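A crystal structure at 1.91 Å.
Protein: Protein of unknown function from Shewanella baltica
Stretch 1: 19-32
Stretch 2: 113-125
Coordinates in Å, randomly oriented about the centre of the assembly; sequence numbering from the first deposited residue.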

ATOM      1  N   GLN A  19      15.085  25.588  -2.528  1.00 40.09           N
ATOM      2  CA  GLN A  19      14.064  24.756  -3.153  1.00 40.35           C
ATOM      3  C   GLN A  19      14.323  23.263  -2.884  1.00 38.90           C
ATOM      4  O   GLN A  19      13.429  22.563  -2.509  1.00 39.71           O
ATOM      5  CB  GLN A  19      14.031  24.998  -4.669  1.00 38.37           C
ATOM      6  CG  GLN A  19      13.371  26.295  -5.071  1.00 37.39           C
ATOM      7  CD  GLN A  19      13.342  26.483  -6.550  1.00 43.78           C
ATOM      8  OE1 GLN A  19      14.386  26.396  -7.219  1.00 40.13           O
ATOM      9  NE2 GLN A  19      12.143  26.777  -7.092  1.00 34.86           N
ATOM     10  N   LYS A  20      15.567  22.823  -3.101  1.00 40.72           N
ATOM     11  CA  LYS A  20      16.007  21.452  -2.760  1.00 41.91           C
ATOM     12  C   LYS A  20      15.784  21.080  -1.295  1.00 40.71           C
ATOM     13  O   LYS A  20      15.268  19.986  -0.968  1.00 39.89           O
ATOM     14  CB  LYS A  20      17.485  21.317  -3.065  1.00 43.02           C
ATOM     15  CG  LYS A  20      17.843  21.310  -4.559  1.00 46.04           C
ATOM     16  CD  LYS A  20      19.388  21.205  -4.729  1.00 44.21           C
ATOM     17  CE  LYS A  20      19.772  20.777  -6.122  1.00 48.53           C
ATOM     18  NZ  LYS A  20      20.202  21.881  -6.932  1.00 48.65           N
ATOM     19  N   GLN A  21      16.161  22.002  -0.431  1.00 40.60           N
ATOM     20  CA  GLN A  21      16.057  21.813   1.013  1.00 42.43           C
ATOM     21  C   GLN A  21      14.614  21.639   1.437  1.00 41.41           C
ATOM     22  O   GLN A  21      14.280  20.740   2.256  1.00 41.47           O
ATOM     23  CB  GLN A  21      16.675  23.015   1.701  1.00 40.79           C
ATOM     24  CG  GLN A  21      16.874  22.863   3.199  1.00 39.75           C
ATOM     25  CD  GLN A  21      17.638  24.050   3.799  1.00 43.98           C
ATOM     26  OE1 GLN A  21      18.427  24.689   3.125  1.00 53.58           O
ATOM     27  NE2 GLN A  21      17.367  24.352   5.055  1.00 45.67           N
ATOM     28  N   LEU A  22      13.728  22.455   0.861  1.00 41.51           N
ATOM     29  CA  LEU A  22      12.282  22.283   1.093  1.00 39.83           C
ATOM     30  C   LEU A  22      11.776  20.901   0.656  1.00 39.39           C
ATOM     31  O   LEU A  22      11.064  20.193   1.423  1.00 38.29           O
ATOM     32  CB  LEU A  22      11.485  23.405   0.386  1.00 41.94           C
ATOM     33  CG  LEU A  22       9.945  23.358   0.398  1.00 43.18           C
ATOM     34  CD1 LEU A  22       9.398  23.226   1.838  1.00 34.98           C
ATOM     35  CD2 LEU A  22       9.349  24.615  -0.289  1.00 35.20           C
ATOM     36  N   PHE A  23      12.092  20.539  -0.592  1.00 41.09           N
ATOM     37  CA  PHE A  23      11.741  19.226  -1.150  1.00 41.14           C
ATOM     38  C   PHE A  23      12.145  18.075  -0.208  1.00 41.67           C
ATOM     39  O   PHE A  23      11.343  17.174   0.112  1.00 37.74           O
ATOM     40  CB  PHE A  23      12.409  19.079  -2.552  1.00 42.17           C
ATOM     41  CG  PHE A  23      12.145  17.739  -3.232  1.00 40.12           C
ATOM     42  CD1 PHE A  23      12.944  16.645  -2.970  1.00 40.71           C
ATOM     43  CD2 PHE A  23      11.078  17.596  -4.140  1.00 39.75           C
ATOM     44  CE1 PHE A  23      12.722  15.427  -3.606  1.00 44.76           C
ATOM     45  CE2 PHE A  23      10.822  16.373  -4.751  1.00 42.09           C
ATOM     46  CZ  PHE A  23      11.626  15.274  -4.467  1.00 36.17           C
ATOM     47  N   ALA A  24      13.415  18.093   0.192  1.00 40.43           N
ATOM     48  CA  ALA A  24      14.003  17.045   1.048  1.00 40.61           C
ATOM     49  C   ALA A  24      13.429  17.066   2.477  1.00 37.85           C
ATOM     50  O   ALA A  24      13.154  16.013   3.082  1.00 40.86           O
ATOM     51  CB  ALA A  24      15.567  17.218   1.070  1.00 36.03           C
ATOM     52  N   THR A  25      13.184  18.252   3.013  1.00 36.43           N
ATOM     53  CA  THR A  25      12.548  18.369   4.333  1.00 36.85           C
ATOM     54  C   THR A  25      11.172  17.723   4.322  1.00 38.69           C
ATOM     55  O   THR A  25      10.874  16.943   5.211  1.00 40.02           O
ATOM     56  CB  THR A  25      12.457  19.813   4.772  1.00 37.44           C
ATOM     57  OG1 THR A  25      13.801  20.323   4.767  1.00 34.84           O
ATOM     58  CG2 THR A  25      11.864  19.980   6.211  1.00 39.44           C
ATOM     59  N   ALA A  26      10.367  18.061   3.310  1.00 36.30           N
ATOM     60  CA  ALA A  26       9.023  17.485   3.150  1.00 38.89           C
ATOM     61  C   ALA A  26       9.073  15.932   3.067  1.00 40.51           C
ATOM     62  O   ALA A  26       8.265  15.221   3.689  1.00 46.43           O
ATOM     63  CB  ALA A  26       8.348  18.090   1.890  1.00 38.84           C
ATOM     64  N   LEU A  27       9.978  15.399   2.251  1.00 42.39           N
ATOM     65  CA  LEU A  27      10.192  13.956   2.210  1.00 42.68           C
ATOM     66  C   LEU A  27      10.624  13.364   3.564  1.00 40.33           C
ATOM     67  O   LEU A  27      10.230  12.281   3.909  1.00 34.73           O
ATOM     68  CB  LEU A  27      11.203  13.560   1.106  1.00 44.00           C
ATOM     69  CG  LEU A  27      10.751  13.710  -0.348  1.00 46.43           C
ATOM     70  CD1 LEU A  27      11.759  13.049  -1.277  1.00 41.16           C
ATOM     71  CD2 LEU A  27       9.265  13.183  -0.597  1.00 36.78           C
ATOM     72  N   CYS A  28      11.431  14.054   4.337  1.00 39.56           N
ATOM     73  CA  CYS A  28      11.897  13.486   5.598  1.00 43.44           C
ATOM     74  C   CYS A  28      10.776  13.457   6.595  1.00 42.53           C
ATOM     75  O   CYS A  28      10.684  12.539   7.368  1.00 42.83           O
ATOM     76  CB  CYS A  28      13.051  14.274   6.184  1.00 44.83           C
ATOM     77  SG  CYS A  28      14.604  14.024   5.345  1.00 42.71           S
ATOM     78  N   GLN A  29       9.942  14.498   6.584  1.00 41.35           N
ATOM     79  CA  GLN A  29       8.804  14.563   7.453  1.00 40.15           C
ATOM     80  C   GLN A  29       7.881  13.374   7.180  1.00 41.94           C
ATOM     81  O   GLN A  29       7.384  12.787   8.089  1.00 39.40           O
ATOM     82  CB  GLN A  29       8.033  15.867   7.282  1.00 38.60           C
ATOM     83  CG  GLN A  29       6.782  15.952   8.120  1.00 43.39           C
ATOM     84  CD  GLN A  29       7.081  16.107   9.578  1.00 45.36           C
ATOM     85  OE1 GLN A  29       7.844  16.959   9.921  1.00 41.80           O
ATOM     86  NE2 GLN A  29       6.511  15.275  10.438  1.00 38.49           N
ATOM     87  N   ARG A  30       7.669  13.055   5.918  1.00 41.64           N
ATOM     88  CA  ARG A  30       6.774  11.992   5.519  1.00 42.38           C
ATOM     89  C   ARG A  30       7.184  10.586   6.012  1.00 39.39           C
ATOM     90  O   ARG A  30       6.335   9.741   6.249  1.00 45.70           O
ATOM     91  CB  ARG A  30       6.654  12.061   3.978  1.00 43.75           C
ATOM     92  CG  ARG A  30       5.761  11.061   3.339  1.00 41.90           C
ATOM     93  CD  ARG A  30       5.404  11.524   1.927  1.00 41.84           C
ATOM     94  NE  ARG A  30       4.864  10.469   1.107  1.00 42.99           N
ATOM     95  CZ  ARG A  30       5.565   9.710   0.259  1.00 42.81           C
ATOM     96  NH1 ARG A  30       6.876   9.861   0.095  1.00 38.18           N
ATOM     97  NH2 ARG A  30       4.942   8.785  -0.437  1.00 39.63           N
HETATM   98  N   MSE A  31       8.479  10.370   6.194  1.00 41.81           N
HETATM   99  CA  MSE A  31       9.021   9.129   6.732  1.00 39.44           C
HETATM  100  C   MSE A  31       8.835   8.915   8.258  1.00 41.77           C
HETATM  101  O   MSE A  31       8.961   7.777   8.745  1.00 39.71           O
HETATM  102  CB  MSE A  31      10.531   9.094   6.457  1.00 39.64           C
HETATM  103  CG  MSE A  31      10.972   9.124   4.983  1.00 33.68           C
HETATM  104 SE   MSE A  31      12.882   9.385   4.870  0.75 36.59          SE
HETATM  105  CE  MSE A  31      12.957  10.178   3.188  1.00 36.09           C
ATOM    106  N   LEU A  32       8.540   9.972   9.020  1.00 39.22           N
ATOM    107  CA  LEU A  32       8.505   9.849  10.470  1.00 39.18           C
ATOM    108  C   LEU A  32       7.674   8.673  11.051  1.00 41.40           C
ATOM    109  O   LEU A  32       8.094   8.025  12.011  1.00 41.81           O
ATOM    110  CB  LEU A  32       8.051  11.170  11.087  1.00 41.43           C
ATOM    111  CG  LEU A  32       8.023  11.303  12.602  1.00 40.36           C
ATOM    112  CD1 LEU A  32       9.431  10.998  13.210  1.00 43.35           C
ATOM    113  CD2 LEU A  32       7.532  12.718  13.017  1.00 39.12           C
TER
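Stretch 2 (113-125) IEEDIVNISKLSS

Stretch 1 is helical, and its i to i+4 bonding is regular through most of its length, as in Ala24 N to Lys20 O at 2.9 Å and Cys28 N to Ala24 O at 2.9 Å. Stretch 2 begins with Ile113 at an N-cap position, with phi/psi of -100/90°, and then forms two helical segments, the first beginning at Glu114 and the second running through Ser125, with a turn of changed bonding around Asn119. Around their junction the bonding shortens to i to i+3: Ile120 N reaches Ile117 O at 3.2 Å and Ser121 N reaches Val118 O at 3.0 Å. Both segments run in the same general direction as helix 19-32, the first at 37° with axes 9.3 Å apart at closest approach, the second at 23° and 9.9 Å. The register is set by Ala24 CA and Ile120 CA, 5.9 Å apart, and by Leu27 CA and Ser124 CA, 7.1 Å apart.

The small side chain at Ala24 accompanies this close backbone approach: its CB lies 3.6 Å from Ile117 CG2 and 3.9 Å from Ile120 CB. Ile120 is a knob in a hole formed by Ala24, Leu27, Cys28 and Met31; its CG2 is 4.1 Å from Leu27 CB and 4.2 Å from Cys28 SG. Selenomethionine Met31 extends the apolar contact, with CE 3.7 Å from Leu123 CD2 and 3.8 Å from Ser124 CB.

At the N-terminal end, Lys20 points toward stretch 2, and its NZ donates to Glu114 OE1 at 2.8 Å in a salt bridge. Its aliphatic portion packs as well, with CE 3.2 Å from Val118 CG2. Phe23 offers its ring edge to Ser121, CE1 to CB being 4.0 Å.

Near the other end, a water donates to Leu27 O at 3.1 Å and to Ser124 OG at 2.8 Å, measured from its oxygen, bridging the two helices. It also accepts a weak bond from Arg30 NH1 at 2.9 Å. The contact buries 615 Å² in total.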

ATOM      1  N   ILE A 113      25.953  20.854   0.732  1.00 56.96           N
ATOM      2  CA  ILE A 113      26.210  19.788  -0.224  1.00 56.28           C
ATOM      3  C   ILE A 113      24.914  19.477  -0.974  1.00 53.75           C
ATOM      4  O   ILE A 113      24.131  18.643  -0.547  1.00 49.92           O
ATOM      5  CB  ILE A 113      26.768  18.510   0.458  1.00 56.44           C
ATOM      6  CG1 ILE A 113      27.895  18.860   1.446  1.00 61.59           C
ATOM      7  CG2 ILE A 113      27.293  17.535  -0.605  1.00 52.61           C
ATOM      8  CD1 ILE A 113      28.200  17.754   2.462  1.00 60.11           C
ATOM      9  N   GLU A 114      24.689  20.157  -2.091  1.00 53.91           N
ATOM     10  CA  GLU A 114      23.432  20.001  -2.827  1.00 55.19           C
ATOM     11  C   GLU A 114      23.148  18.564  -3.274  1.00 54.19           C
ATOM     12  O   GLU A 114      21.985  18.145  -3.265  1.00 50.65           O
ATOM     13  CB  GLU A 114      23.348  20.985  -4.008  1.00 56.12           C
ATOM     14  CG  GLU A 114      23.030  22.407  -3.509  1.00 58.90           C
ATOM     15  CD  GLU A 114      22.906  23.463  -4.602  1.00 57.64           C
ATOM     16  OE1 GLU A 114      22.227  23.227  -5.625  1.00 64.68           O
ATOM     17  OE2 GLU A 114      23.486  24.553  -4.406  1.00 63.91           O
ATOM     18  N   GLU A 115      24.203  17.820  -3.644  1.00 53.62           N
ATOM     19  CA  GLU A 115      24.056  16.419  -4.082  1.00 53.29           C
ATOM     20  C   GLU A 115      23.314  15.595  -3.039  1.00 51.98           C
ATOM     21  O   GLU A 115      22.367  14.869  -3.361  1.00 51.49           O
ATOM     22  CB  GLU A 115      25.425  15.759  -4.358  1.00 56.03           C
ATOM     23  CG  GLU A 115      25.904  15.793  -5.823  1.00 61.89           C
ATOM     24  N   ASP A 116      23.750  15.709  -1.785  1.00 49.15           N
ATOM     25  CA  ASP A 116      23.161  14.905  -0.723  1.00 52.35           C
ATOM     26  C   ASP A 116      21.691  15.223  -0.474  1.00 50.85           C
ATOM     27  O   ASP A 116      20.913  14.357  -0.029  1.00 48.36           O
ATOM     28  CB  ASP A 116      23.901  15.131   0.579  1.00 51.96           C
ATOM     29  CG  ASP A 116      25.290  14.533   0.584  1.00 61.26           C
ATOM     30  OD1 ASP A 116      25.764  14.024  -0.466  1.00 60.09           O
ATOM     31  OD2 ASP A 116      25.893  14.591   1.669  1.00 65.16           O
ATOM     32  N   ILE A 117      21.340  16.488  -0.684  1.00 50.54           N
ATOM     33  CA  ILE A 117      19.973  16.940  -0.508  1.00 48.65           C
ATOM     34  C   ILE A 117      19.130  16.302  -1.596  1.00 46.03           C
ATOM     35  O   ILE A 117      18.107  15.748  -1.303  1.00 50.44           O
ATOM     36  CB  ILE A 117      19.828  18.492  -0.557  1.00 48.90           C
ATOM     37  CG1 ILE A 117      20.688  19.155   0.527  1.00 48.12           C
ATOM     38  CG2 ILE A 117      18.351  18.879  -0.417  1.00 44.80           C
ATOM     39  CD1 ILE A 117      20.776  20.681   0.444  1.00 49.04           C
ATOM     40  N   VAL A 118      19.583  16.395  -2.838  1.00 48.59           N
ATOM     41  CA  VAL A 118      18.927  15.802  -3.987  1.00 49.23           C
ATOM     42  C   VAL A 118      18.756  14.293  -3.738  1.00 49.10           C
ATOM     43  O   VAL A 118      17.700  13.785  -3.956  1.00 48.10           O
ATOM     44  CB  VAL A 118      19.725  16.055  -5.340  1.00 51.35           C
ATOM     45  CG1 VAL A 118      19.236  15.128  -6.474  1.00 52.33           C
ATOM     46  CG2 VAL A 118      19.699  17.568  -5.777  1.00 42.57           C
ATOM     47  N   ASN A 119      19.789  13.617  -3.242  1.00 50.11           N
ATOM     48  CA  ASN A 119      19.719  12.158  -3.001  1.00 50.93           C
ATOM     49  C   ASN A 119      18.754  11.675  -1.925  1.00 48.17           C
ATOM     50  O   ASN A 119      18.516  10.474  -1.816  1.00 49.09           O
ATOM     51  CB  ASN A 119      21.113  11.575  -2.734  1.00 52.28           C
ATOM     52  CG  ASN A 119      21.902  11.370  -4.028  1.00 67.23           C
ATOM     53  OD1 ASN A 119      21.324  11.393  -5.131  1.00 75.05           O
ATOM     54  ND2 ASN A 119      23.224  11.182  -3.906  1.00 73.40           N
ATOM     55  N   ILE A 120      18.171  12.596  -1.156  1.00 47.42           N
ATOM     56  CA  ILE A 120      17.088  12.239  -0.261  1.00 43.60           C
ATOM     57  C   ILE A 120      15.954  11.697  -1.077  1.00 45.39           C
ATOM     58  O   ILE A 120      15.150  10.866  -0.567  1.00 39.63           O
ATOM     59  CB  ILE A 120      16.591  13.445   0.621  1.00 43.31           C
ATOM     60  CG1 ILE A 120      17.681  13.908   1.622  1.00 50.65           C
ATOM     61  CG2 ILE A 120      15.308  13.105   1.330  1.00 46.56           C
ATOM     62  CD1 ILE A 120      18.458  12.813   2.323  1.00 47.83           C
ATOM     63  N   SER A 121      15.857  12.117  -2.362  1.00 46.57           N
ATOM     64  CA  SER A 121      14.827  11.523  -3.271  1.00 42.21           C
ATOM     65  C   SER A 121      14.962  10.003  -3.442  1.00 45.51           C
ATOM     66  O   SER A 121      13.972   9.262  -3.396  1.00 42.68           O
ATOM     67  CB  SER A 121      14.840  12.157  -4.673  1.00 44.36           C
ATOM     68  OG  SER A 121      13.963  11.428  -5.570  1.00 40.87           O
ATOM     69  N   LYS A 122      16.181   9.566  -3.713  1.00 44.79           N
ATOM     70  CA  LYS A 122      16.506   8.159  -3.868  1.00 45.86           C
ATOM     71  C   LYS A 122      16.347   7.369  -2.573  1.00 46.69           C
ATOM     72  O   LYS A 122      15.938   6.207  -2.565  1.00 44.84           O
ATOM     73  CB  LYS A 122      17.942   8.040  -4.348  1.00 45.17           C
ATOM     74  CG  LYS A 122      18.140   8.543  -5.797  1.00 53.62           C
ATOM     75  CD  LYS A 122      19.611   8.433  -6.239  1.00 56.34           C
ATOM     76  CE  LYS A 122      19.818   8.792  -7.737  1.00 68.59           C
ATOM     77  NZ  LYS A 122      21.267   8.688  -8.143  1.00 69.74           N
ATOM     78  N   LEU A 123      16.675   7.988  -1.450  1.00 44.65           N
ATOM     79  CA  LEU A 123      16.528   7.316  -0.186  1.00 45.47           C
ATOM     80  C   LEU A 123      15.057   6.990   0.018  1.00 47.04           C
ATOM     81  O   LEU A 123      14.684   5.853   0.333  1.00 47.20           O
ATOM     82  CB  LEU A 123      17.106   8.188   0.914  1.00 46.02           C
ATOM     83  CG  LEU A 123      17.119   7.592   2.311  1.00 59.12           C
ATOM     84  CD1 LEU A 123      18.206   8.255   3.174  1.00 62.12           C
ATOM     85  CD2 LEU A 123      15.731   7.758   2.923  1.00 53.57           C
ATOM     86  N   SER A 124      14.203   7.974  -0.266  1.00 45.69           N
ATOM     87  CA  SER A 124      12.770   7.799  -0.074  1.00 41.71           C
ATOM     88  C   SER A 124      12.240   6.720  -0.972  1.00 42.55           C
ATOM     89  O   SER A 124      11.495   5.868  -0.492  1.00 43.50           O
ATOM     90  CB  SER A 124      12.000   9.100  -0.324  1.00 42.87           C
ATOM     91  OG  SER A 124      10.617   8.934  -0.019  1.00 43.62           O
ATOM     92  N   SER A 125      12.613   6.752  -2.263  1.00 40.87           N
ATOM     93  CA  SER A 125      12.106   5.780  -3.173  1.00 41.77           C
ATOM     94  C   SER A 125      12.682   4.383  -2.922  1.00 40.99           C
ATOM     95  O   SER A 125      11.989   3.371  -3.112  1.00 38.88           O
ATOM     96  CB  SER A 125      12.221   6.236  -4.636  1.00 39.74           C
ATOM     97  OG  SER A 125      13.547   6.520  -4.964  1.00 49.94           O
TER
HETATM   98  O   HOH W   1       9.082  10.319   1.868  1.00 39.24           O